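Local coordinates for glucose import ATP-binding protein GlcV (PDB 1OXX) that powers glucose uptake as the ATP-hydrolysing subunit of an ABC transporter, coupling the energy of ATP to sugar import, at residues A[158-169]-A[190-199]; A[264-275]-A[344-352]. The protein carries 1 engineered substitution. All coordinates share one frame; numbering follows the deposited sequence.

Contact 1 (A[158-169]-A[190-199]); sequences DPSLLLLDEPFS and LGVTLLVVSH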
loop_
_atom_site.group_PDB
_atom_site.type_symbol
_atom_site.label_atom_id
_atom_site.label_comp_id
_atom_site.label_asym_id
_atom_site.label_seq_id
_atom_site.Cartn_x
_atom_site.Cartn_y
_atom_site.Cartn_z
ATOM N N ASP A 158 -17.221 -5.771 17.934
ATOM C CA ASP A 158 -15.929 -6.237 18.451
ATOM C C ASP A 158 -15.283 -7.373 17.646
ATOM O O ASP A 158 -15.227 -8.535 18.023
ATOM C CB ASP A 158 -16.003 -6.648 19.911
ATOM C CG ASP A 158 -14.668 -6.460 20.614
ATOM O OD1 ASP A 158 -14.135 -5.319 20.564
ATOM O OD2 ASP A 158 -14.068 -7.382 21.212
ATOM N N PRO A 159 -14.735 -6.989 16.537
ATOM C CA PRO A 159 -14.071 -7.939 15.657
ATOM C C PRO A 159 -12.689 -8.355 16.129
ATOM O O PRO A 159 -12.091 -7.720 16.997
ATOM C CB PRO A 159 -13.904 -7.140 14.372
ATOM C CG PRO A 159 -13.945 -5.739 14.741
ATOM C CD PRO A 159 -14.636 -5.608 16.056
ATOM N N SER A 160 -12.196 -9.431 15.537
ATOM C CA SER A 160 -10.842 -9.920 15.752
ATOM C C SER A 160 -9.918 -9.507 14.614
ATOM O O SER A 160 -8.716 -9.519 14.779
ATOM C CB SER A 160 -10.848 -11.445 15.824
ATOM O OG SER A 160 -11.518 -11.907 16.992
ATOM N N LEU A 161 -10.507 -9.122 13.487
ATOM C CA LEU A 161 -9.793 -8.783 12.268
ATOM C C LEU A 161 -10.415 -7.536 11.660
ATOM O O LEU A 161 -11.629 -7.454 11.493
ATOM C CB LEU A 161 -9.910 -9.941 11.284
ATOM C CG LEU A 161 -9.370 -9.746 9.870
ATOM C CD1 LEU A 161 -7.860 -9.450 9.900
ATOM C CD2 LEU A 161 -9.681 -10.979 9.010
ATOM N N LEU A 162 -9.578 -6.558 11.359
ATOM C CA LEU A 162 -10.021 -5.341 10.706
ATOM C C LEU A 162 -9.445 -5.350 9.292
ATOM O O LEU A 162 -8.241 -5.452 9.125
ATOM C CB LEU A 162 -9.522 -4.120 11.461
ATOM C CG LEU A 162 -9.961 -2.757 10.912
ATOM C CD1 LEU A 162 -11.486 -2.633 10.891
ATOM C CD2 LEU A 162 -9.329 -1.633 11.749
ATOM N N LEU A 163 -10.320 -5.239 8.305
ATOM C CA LEU A 163 -9.953 -5.286 6.890
ATOM C C LEU A 163 -10.180 -3.909 6.274
ATOM O O LEU A 163 -11.280 -3.382 6.341
ATOM C CB LEU A 163 -10.819 -6.290 6.150
ATOM C CG LEU A 163 -10.810 -7.722 6.651
ATOM C CD1 LEU A 163 -11.741 -8.653 5.841
ATOM C CD2 LEU A 163 -9.388 -8.265 6.593
ATOM N N LEU A 164 -9.147 -3.367 5.646
ATOM C CA LEU A 164 -9.180 -2.037 5.046
ATOM C C LEU A 164 -8.803 -2.147 3.574
ATOM O O LEU A 164 -7.751 -2.667 3.230
ATOM C CB LEU A 164 -8.191 -1.117 5.744
ATOM C CG LEU A 164 -8.307 -0.973 7.262
ATOM C CD1 LEU A 164 -7.125 -0.168 7.805
ATOM C CD2 LEU A 164 -9.631 -0.348 7.677
ATOM N N ASP A 165 -9.684 -1.672 2.714
ATOM C CA ASP A 165 -9.448 -1.659 1.279
ATOM C C ASP A 165 -9.565 -0.207 0.821
ATOM O O ASP A 165 -10.666 0.351 0.796
ATOM C CB ASP A 165 -10.481 -2.527 0.563
ATOM C CG ASP A 165 -10.204 -2.678 -0.926
ATOM O OD1 ASP A 165 -9.469 -1.845 -1.501
ATOM O OD2 ASP A 165 -10.695 -3.619 -1.591
ATOM N N GLU A 166 -8.429 0.407 0.476
ATOM C CA GLU A 166 -8.404 1.809 0.051
ATOM C C GLU A 166 -9.156 2.669 1.044
ATOM O O GLU A 166 -9.991 3.490 0.662
ATOM C CB GLU A 166 -9.061 1.973 -1.322
ATOM C CG GLU A 166 -8.300 1.358 -2.467
ATOM C CD GLU A 166 -7.082 2.168 -2.863
ATOM O OE1 GLU A 166 -7.111 3.405 -2.689
ATOM O OE2 GLU A 166 -6.104 1.567 -3.351
ATOM N N PRO A 167 -8.855 2.507 2.323
ATOM C CA PRO A 167 -9.672 3.109 3.383
ATOM C C PRO A 167 -9.614 4.625 3.506
ATOM O O PRO A 167 -10.493 5.178 4.184
ATOM C CB PRO A 167 -9.063 2.518 4.645
ATOM C CG PRO A 167 -7.661 2.306 4.273
ATOM C CD PRO A 167 -7.739 1.730 2.882
ATOM N N PHE A 168 -8.616 5.274 2.906
ATOM C CA PHE A 168 -8.441 6.718 3.092
ATOM C C PHE A 168 -8.612 7.482 1.807
ATOM O O PHE A 168 -8.397 8.694 1.752
ATOM C CB PHE A 168 -7.048 6.992 3.659
ATOM C CG PHE A 168 -6.700 6.117 4.806
ATOM C CD1 PHE A 168 -5.620 5.268 4.740
ATOM C CD2 PHE A 168 -7.489 6.115 5.951
ATOM C CE1 PHE A 168 -5.320 4.438 5.794
ATOM C CE2 PHE A 168 -7.189 5.305 6.987
ATOM C CZ PHE A 168 -6.094 4.469 6.920
ATOM N N SER A 169 -9.015 6.774 0.767
ATOM C CA SER A 169 -9.070 7.374 -0.556
ATOM C C SER A 169 -10.228 8.341 -0.769
ATOM O O SER A 169 -10.245 9.047 -1.764
ATOM C CB SER A 169 -9.045 6.275 -1.620
ATOM O OG SER A 169 -7.891 5.457 -1.439
ATOM N N LEU A 190 -7.174 -2.243 20.425
ATOM C CA LEU A 190 -7.943 -3.479 20.347
ATOM C C LEU A 190 -7.100 -4.741 20.153
ATOM O O LEU A 190 -7.555 -5.829 20.514
ATOM C CB LEU A 190 -8.939 -3.378 19.188
ATOM C CG LEU A 190 -10.018 -2.301 19.318
ATOM C CD1 LEU A 190 -10.920 -2.278 18.105
ATOM C CD2 LEU A 190 -10.889 -2.541 20.542
ATOM N N GLY A 191 -5.908 -4.600 19.576
ATOM C CA GLY A 191 -5.033 -5.729 19.317
ATOM C C GLY A 191 -5.506 -6.616 18.184
ATOM O O GLY A 191 -5.043 -7.746 18.053
ATOM N N VAL A 192 -6.417 -6.104 17.360
ATOM C CA VAL A 192 -6.944 -6.888 16.245
ATOM C C VAL A 192 -5.864 -7.147 15.193
ATOM O O VAL A 192 -4.974 -6.344 14.987
ATOM C CB VAL A 192 -8.106 -6.165 15.517
ATOM C CG1 VAL A 192 -9.346 -6.084 16.401
ATOM C CG2 VAL A 192 -7.689 -4.800 15.059
ATOM N N THR A 193 -5.969 -8.277 14.522
ATOM C CA THR A 193 -5.193 -8.500 13.327
ATOM C C THR A 193 -5.714 -7.473 12.325
ATOM O O THR A 193 -6.911 -7.144 12.293
ATOM C CB THR A 193 -5.418 -9.918 12.845
ATOM O OG1 THR A 193 -4.996 -10.844 13.862
ATOM C CG2 THR A 193 -4.558 -10.248 11.595
ATOM N N LEU A 194 -4.829 -6.979 11.470
ATOM C CA LEU A 194 -5.225 -5.944 10.537
ATOM C C LEU A 194 -4.649 -6.256 9.169
ATOM O O LEU A 194 -3.466 -6.595 9.056
ATOM C CB LEU A 194 -4.709 -4.593 11.019
ATOM C CG LEU A 194 -5.067 -3.415 10.120
ATOM C CD1 LEU A 194 -5.062 -2.112 10.879
ATOM C CD2 LEU A 194 -4.116 -3.362 8.943
ATOM N N LEU A 195 -5.466 -6.130 8.129
ATOM C CA LEU A 195 -5.013 -6.326 6.767
ATOM C C LEU A 195 -5.450 -5.091 5.988
ATOM O O LEU A 195 -6.641 -4.748 5.966
ATOM C CB LEU A 195 -5.620 -7.569 6.124
ATOM C CG LEU A 195 -5.318 -7.818 4.639
ATOM C CD1 LEU A 195 -3.853 -8.076 4.399
ATOM C CD2 LEU A 195 -6.155 -8.979 4.096
ATOM N N VAL A 196 -4.494 -4.445 5.341
ATOM C CA VAL A 196 -4.787 -3.258 4.541
ATOM C C VAL A 196 -4.278 -3.496 3.138
ATOM O O VAL A 196 -3.156 -3.971 2.949
ATOM C CB VAL A 196 -4.162 -1.993 5.143
ATOM C CG1 VAL A 196 -2.668 -2.147 5.283
ATOM C CG2 VAL A 196 -4.482 -0.751 4.281
ATOM N N VAL A 197 -5.116 -3.208 2.151
ATOM C CA VAL A 197 -4.687 -3.269 0.764
ATOM C C VAL A 197 -4.842 -1.877 0.179
ATOM O O VAL A 197 -5.820 -1.174 0.457
ATOM C CB VAL A 197 -5.437 -4.320 -0.082
ATOM C CG1 VAL A 197 -5.449 -5.664 0.621
ATOM C CG2 VAL A 197 -6.843 -3.865 -0.392
ATOM N N SER A 198 -3.874 -1.459 -0.640
ATOM C CA SER A 198 -3.889 -0.121 -1.195
ATOM C C SER A 198 -2.946 -0.015 -2.380
ATOM O O SER A 198 -2.057 -0.852 -2.531
ATOM C CB SER A 198 -3.440 0.904 -0.139
ATOM O OG SER A 198 -3.529 2.239 -0.599
ATOM N N HIS A 199 -3.212 0.993 -3.199
ATOM C CA HIS A 199 -2.376 1.374 -4.332
ATOM C C HIS A 199 -1.298 2.341 -3.848
ATOM O O HIS A 199 -0.256 2.520 -4.510
ATOM C CB HIS A 199 -3.234 2.084 -5.387
ATOM C CG HIS A 199 -3.686 3.447 -4.970
ATOM N ND1 HIS A 199 -4.616 3.648 -3.973
ATOM C CD2 HIS A 199 -3.312 4.678 -5.391
ATOM C CE1 HIS A 199 -4.804 4.946 -3.805
ATOM N NE2 HIS A 199 -4.027 5.593 -4.655
#
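The carboxylate of Glu166 meets the imidazole of His199 at the ring's edge, the two planes 26° apart although the side chains cross at about a right angle. ND1 of His199 donates to the syn lone pair of Glu166 OE2 at 2.6 Å, and the backbone N of His199 reaches that same OE2 at 3.0 Å. The other oxygen, Glu166 OE1, takes a hydrogen bond from Ser169 OG (2.5 Å). A bend at chi2 (-75°) swings the carboxylate toward His199. With an alanine here, the imidazole of His199 would probably be set freer to turn, and the hydroxyl of Ser169 would lose its acceptor.

Behind this cluster, strands 161-165 and 193-198 run parallel, joined through helix 176-190 in a beta-alpha-beta crossover. On the face turned to that helix, CB of Leu164 rests on CG2 of Val196 at 4.0 Å. On the other face, toward helix 41-52, the side chain of Leu163 slants across that of Leu195, its CD2 3.9 Å from Leu195 CB, and at the next pair on this face Val197 CG2 sits 3.5 Å from Asp165 OD1. The companion oxygen of Asp165 accepts a hydrogen bond from Thr45, a probable ATP-binding residue.

The four leucines Leu161 to Leu164, followed by Asp165 and Glu166, fit the Walker B motif, and His199 fits the H-loop histidine of ABC ATPases. Backbone bonds set the register of the two strands and aliphatic side chains pack both faces, while Glu166, itself a probable ATP-binding residue, ties the two segments together beside the nucleotide site.

Contact 2 (A[264-275]-A[344-352]); sequences PVSVSSDRAIIG and KDKIKVFEK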
loop_
_atom_site.group_PDB
_atom_site.type_symbol
_atom_site.label_atom_id
_atom_site.label_comp_id
_atom_site.label_asym_id
_atom_site.label_seq_id
_atom_site.Cartn_x
_atom_site.Cartn_y
_atom_site.Cartn_z
ATOM N N PRO A 264 28.762 2.074 -11.001
ATOM C CA PRO A 264 29.755 1.061 -10.600
ATOM C C PRO A 264 29.177 -0.211 -10.008
ATOM O O PRO A 264 29.433 -0.594 -8.855
ATOM C CB PRO A 264 30.600 1.814 -9.570
ATOM C CG PRO A 264 29.687 2.775 -8.991
ATOM C CD PRO A 264 28.723 3.206 -10.063
ATOM N N VAL A 265 28.388 -0.888 -10.829
ATOM C CA VAL A 265 27.746 -2.142 -10.459
ATOM C C VAL A 265 27.747 -3.038 -11.682
ATOM O O VAL A 265 28.012 -2.591 -12.778
ATOM C CB VAL A 265 26.292 -1.933 -9.955
ATOM C CG1 VAL A 265 26.293 -1.165 -8.636
ATOM C CG2 VAL A 265 25.441 -1.235 -11.010
ATOM N N SER A 266 27.454 -4.315 -11.481
ATOM C CA SER A 266 27.417 -5.256 -12.586
ATOM C C SER A 266 26.408 -6.375 -12.315
ATOM O O SER A 266 25.958 -6.571 -11.196
ATOM C CB SER A 266 28.817 -5.844 -12.797
ATOM O OG SER A 266 28.878 -6.682 -13.942
ATOM N N VAL A 267 26.027 -7.053 -13.386
ATOM C CA VAL A 267 25.206 -8.252 -13.340
ATOM C C VAL A 267 25.763 -9.141 -14.449
ATOM O O VAL A 267 26.562 -8.687 -15.270
ATOM C CB VAL A 267 23.703 -7.983 -13.573
ATOM C CG1 VAL A 267 23.070 -7.325 -12.359
ATOM C CG2 VAL A 267 23.499 -7.151 -14.814
ATOM N N SER A 268 25.314 -10.392 -14.476
ATOM C CA SER A 268 25.819 -11.399 -15.399
ATOM C C SER A 268 25.334 -11.270 -16.847
ATOM O O SER A 268 25.925 -11.854 -17.761
ATOM C CB SER A 268 25.428 -12.773 -14.858
ATOM O OG SER A 268 26.112 -13.052 -13.650
ATOM N N SER A 269 24.271 -10.504 -17.054
ATOM C CA SER A 269 23.678 -10.332 -18.376
ATOM C C SER A 269 24.353 -9.242 -19.224
ATOM O O SER A 269 25.183 -8.482 -18.734
ATOM C CB SER A 269 22.186 -10.026 -18.219
ATOM O OG SER A 269 21.980 -8.904 -17.373
ATOM N N ASP A 270 23.952 -9.149 -20.491
ATOM C CA ASP A 270 24.536 -8.204 -21.433
ATOM C C ASP A 270 24.163 -6.770 -21.088
ATOM O O ASP A 270 24.971 -5.846 -21.223
ATOM C CB ASP A 270 24.047 -8.531 -22.844
ATOM C CG ASP A 270 24.811 -9.682 -23.470
ATOM O OD1 ASP A 270 25.902 -10.027 -22.959
ATOM O OD2 ASP A 270 24.403 -10.295 -24.477
ATOM N N ARG A 271 22.926 -6.596 -20.659
ATOM C CA ARG A 271 22.430 -5.279 -20.289
ATOM C C ARG A 271 21.821 -5.358 -18.904
ATOM O O ARG A 271 21.550 -6.443 -18.390
ATOM C CB ARG A 271 21.407 -4.807 -21.311
ATOM C CG ARG A 271 21.992 -4.721 -22.718
ATOM C CD ARG A 271 21.031 -4.158 -23.739
ATOM N NE ARG A 271 20.675 -2.771 -23.476
ATOM C CZ ARG A 271 21.449 -1.739 -23.758
ATOM N NH1 ARG A 271 22.644 -1.935 -24.302
ATOM N NH2 ARG A 271 21.028 -0.510 -23.502
ATOM N N ALA A 272 21.603 -4.199 -18.299
ATOM C CA ALA A 272 21.084 -4.138 -16.939
ATOM C C ALA A 272 20.085 -3.026 -16.769
ATOM O O ALA A 272 20.128 -2.028 -17.473
ATOM C CB ALA A 272 22.215 -3.924 -15.954
ATOM N N ILE A 273 19.198 -3.213 -15.793
ATOM C CA ILE A 273 18.282 -2.179 -15.380
ATOM C C ILE A 273 18.828 -1.598 -14.086
ATOM O O ILE A 273 19.149 -2.336 -13.153
ATOM C CB ILE A 273 16.896 -2.751 -15.152
ATOM C CG1 ILE A 273 16.350 -3.333 -16.459
ATOM C CG2 ILE A 273 15.970 -1.680 -14.589
ATOM C CD1 ILE A 273 15.079 -4.130 -16.293
ATOM N N ILE A 274 18.975 -0.285 -14.057
ATOM C CA ILE A 274 19.420 0.418 -12.873
ATOM C C ILE A 274 18.194 1.065 -12.240
ATOM O O ILE A 274 17.389 1.677 -12.932
ATOM C CB ILE A 274 20.440 1.522 -13.273
ATOM C CG1 ILE A 274 21.748 0.917 -13.775
ATOM C CG2 ILE A 274 20.700 2.481 -12.113
ATOM C CD1 ILE A 274 22.574 0.327 -12.687
ATOM N N GLY A 275 18.087 0.933 -10.919
ATOM C CA GLY A 275 17.084 1.620 -10.136
ATOM C C GLY A 275 17.771 2.564 -9.176
ATOM O O GLY A 275 18.639 2.151 -8.403
ATOM N N LYS A 344 26.062 5.442 -3.511
ATOM C CA LYS A 344 26.543 4.163 -4.029
ATOM C C LYS A 344 25.809 2.939 -3.506
ATOM O O LYS A 344 25.469 2.035 -4.281
ATOM C CB LYS A 344 28.024 4.026 -3.741
ATOM C CG LYS A 344 28.637 2.734 -4.263
ATOM C CD LYS A 344 30.119 2.686 -3.879
ATOM C CE LYS A 344 30.776 1.365 -4.264
ATOM N NZ LYS A 344 31.181 1.328 -5.695
ATOM N N ASP A 345 25.565 2.908 -2.201
ATOM C CA ASP A 345 24.934 1.750 -1.595
ATOM C C ASP A 345 23.455 1.666 -1.890
ATOM O O ASP A 345 22.817 0.664 -1.535
ATOM C CB ASP A 345 25.185 1.684 -0.085
ATOM C CG ASP A 345 24.517 2.797 0.683
ATOM O OD1 ASP A 345 23.912 3.695 0.060
ATOM O OD2 ASP A 345 24.546 2.852 1.936
ATOM N N LYS A 346 22.912 2.673 -2.577
ATOM C CA LYS A 346 21.488 2.665 -2.897
ATOM C C LYS A 346 21.231 2.371 -4.373
ATOM O O LYS A 346 20.080 2.355 -4.802
ATOM C CB LYS A 346 20.820 3.980 -2.508
ATOM C CG LYS A 346 20.929 4.338 -1.055
ATOM C CD LYS A 346 20.048 3.446 -0.217
ATOM C CE LYS A 346 20.161 3.815 1.257
ATOM N NZ LYS A 346 19.269 2.991 2.084
ATOM N N ILE A 347 22.266 2.107 -5.152
ATOM C CA ILE A 347 22.045 1.718 -6.528
ATOM C C ILE A 347 21.477 0.308 -6.564
ATOM O O ILE A 347 22.043 -0.618 -5.968
ATOM C CB ILE A 347 23.362 1.727 -7.329
ATOM C CG1 ILE A 347 24.046 3.102 -7.334
ATOM C CG2 ILE A 347 23.120 1.186 -8.730
ATOM C CD1 ILE A 347 25.507 3.066 -7.778
ATOM N N LYS A 348 20.339 0.144 -7.218
ATOM C CA LYS A 348 19.744 -1.167 -7.412
ATOM C C LYS A 348 20.020 -1.589 -8.837
ATOM O O LYS A 348 19.996 -0.766 -9.759
ATOM C CB LYS A 348 18.257 -1.132 -7.144
ATOM C CG LYS A 348 17.933 -0.747 -5.709
ATOM C CD LYS A 348 16.650 0.014 -5.633
ATOM C CE LYS A 348 16.270 0.446 -4.205
ATOM N NZ LYS A 348 17.197 1.372 -3.506
ATOM N N VAL A 349 20.335 -2.859 -9.024
ATOM C CA VAL A 349 20.632 -3.342 -10.363
ATOM C C VAL A 349 19.998 -4.698 -10.575
ATOM O O VAL A 349 19.957 -5.525 -9.657
ATOM C CB VAL A 349 22.165 -3.349 -10.642
ATOM C CG1 VAL A 349 22.878 -4.375 -9.792
ATOM C CG2 VAL A 349 22.452 -3.580 -12.127
ATOM N N PHE A 350 19.444 -4.871 -11.768
ATOM C CA PHE A 350 18.770 -6.108 -12.172
ATOM C C PHE A 350 19.184 -6.511 -13.570
ATOM O O PHE A 350 19.525 -5.663 -14.403
ATOM C CB PHE A 350 17.252 -5.923 -12.156
ATOM C CG PHE A 350 16.729 -5.338 -10.873
ATOM C CD1 PHE A 350 16.553 -3.967 -10.740
ATOM C CD2 PHE A 350 16.449 -6.158 -9.798
ATOM C CE1 PHE A 350 16.104 -3.436 -9.571
ATOM C CE2 PHE A 350 15.995 -5.627 -8.627
ATOM C CZ PHE A 350 15.813 -4.266 -8.516
ATOM N N GLU A 351 19.164 -7.810 -13.835
ATOM C CA GLU A 351 19.475 -8.287 -15.173
ATOM C C GLU A 351 18.344 -7.869 -16.090
ATOM O O GLU A 351 17.182 -7.903 -15.703
ATOM C CB GLU A 351 19.599 -9.814 -15.199
ATOM C CG GLU A 351 20.790 -10.344 -14.428
ATOM C CD GLU A 351 20.920 -11.850 -14.516
ATOM O OE1 GLU A 351 21.526 -12.447 -13.601
ATOM O OE2 GLU A 351 20.421 -12.431 -15.501
ATOM N N LYS A 352 18.675 -7.461 -17.304
ATOM C CA LYS A 352 17.646 -7.205 -18.290
ATOM C C LYS A 352 17.458 -8.516 -19.050
ATOM O O LYS A 352 18.405 -9.007 -19.668
ATOM C CB LYS A 352 18.057 -6.077 -19.232
ATOM C CG LYS A 352 17.206 -5.976 -20.493
ATOM C CD LYS A 352 15.930 -5.197 -20.261
ATOM C CE LYS A 352 15.143 -5.050 -21.557
ATOM N NZ LYS A 352 16.009 -4.628 -22.699
HETATM O O HOH W 1 28.845 0.206 -6.531
HETATM O O HOH W 2 23.655 -11.267 -12.317
HETATM O O HOH W 3 20.680 -8.618 -21.119
#
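The carbonyl oxygen of Arg271 is gripped by two donors: Lys352 N, across the strands at 3.2 Å, and Ser269 OG, from its own segment at 2.7 Å. The backbone N-H of Lys352 comes in from above the carbonyl plane, 42° out of it. Ser269 holds its hydroxyl between the backbone N and carbonyl carbon (chi1 55°), where OG also lies 3.4 Å from Glu351 CB.

From there strands 271-275 and 348-351 run antiparallel, Ile273 and Phe350 exchanging both backbone hydrogen bonds and Gly275 doing the same with Lys348. Val349 is the hub of one face. Its CG2 meets Val267 CG1 tip to tip at 3.8 Å, is equally far from Ala272 CB, and lies 3.9 Å from CD1 of Ile274, whose side chain crosses that of Val349 at a slant. CG2 of Val265 closes on Val349 CB, and CG1 of Val265 reaches Ile347 CG2 at 4.0 Å, so the loop before strand 271-275 folds over this apolar patch.

Waters bridge the two segments: one links Ser268 N to Glu351 OE1, another Arg271 N to Lys352 O. The side chains of Arg271 and Lys352 each form a salt bridge with Glu248 of strand 245-252, so that one carboxylate probably balances both positive charges.

Strand 348-351 is thus fastened as the outermost strand of its antiparallel sheet: main-chain bonds set its pairing, valines and isoleucines seal one face, and water and charge secure the last modelled residues.

Contact 1 lies in the buried heart of the ATPase domain, whereas contact 2 holds the partly exposed edge of a sheet in the C-terminal part of the chain. Their centres are 37 Å apart, with about 17 Å between nearest atoms, and they share no strand or helix. Both pair two strands, but 158-169 and 190-199 are parallel neighbours within a mixed sheet, separated by little more than one helix in sequence, while 264-275 and 344-352 pair antiparallel across a long, strand-rich excursion. Polar chemistry follows place: direct carboxylate bonds beside the nucleotide site in contact 1, bridging waters and surface charges in contact 2.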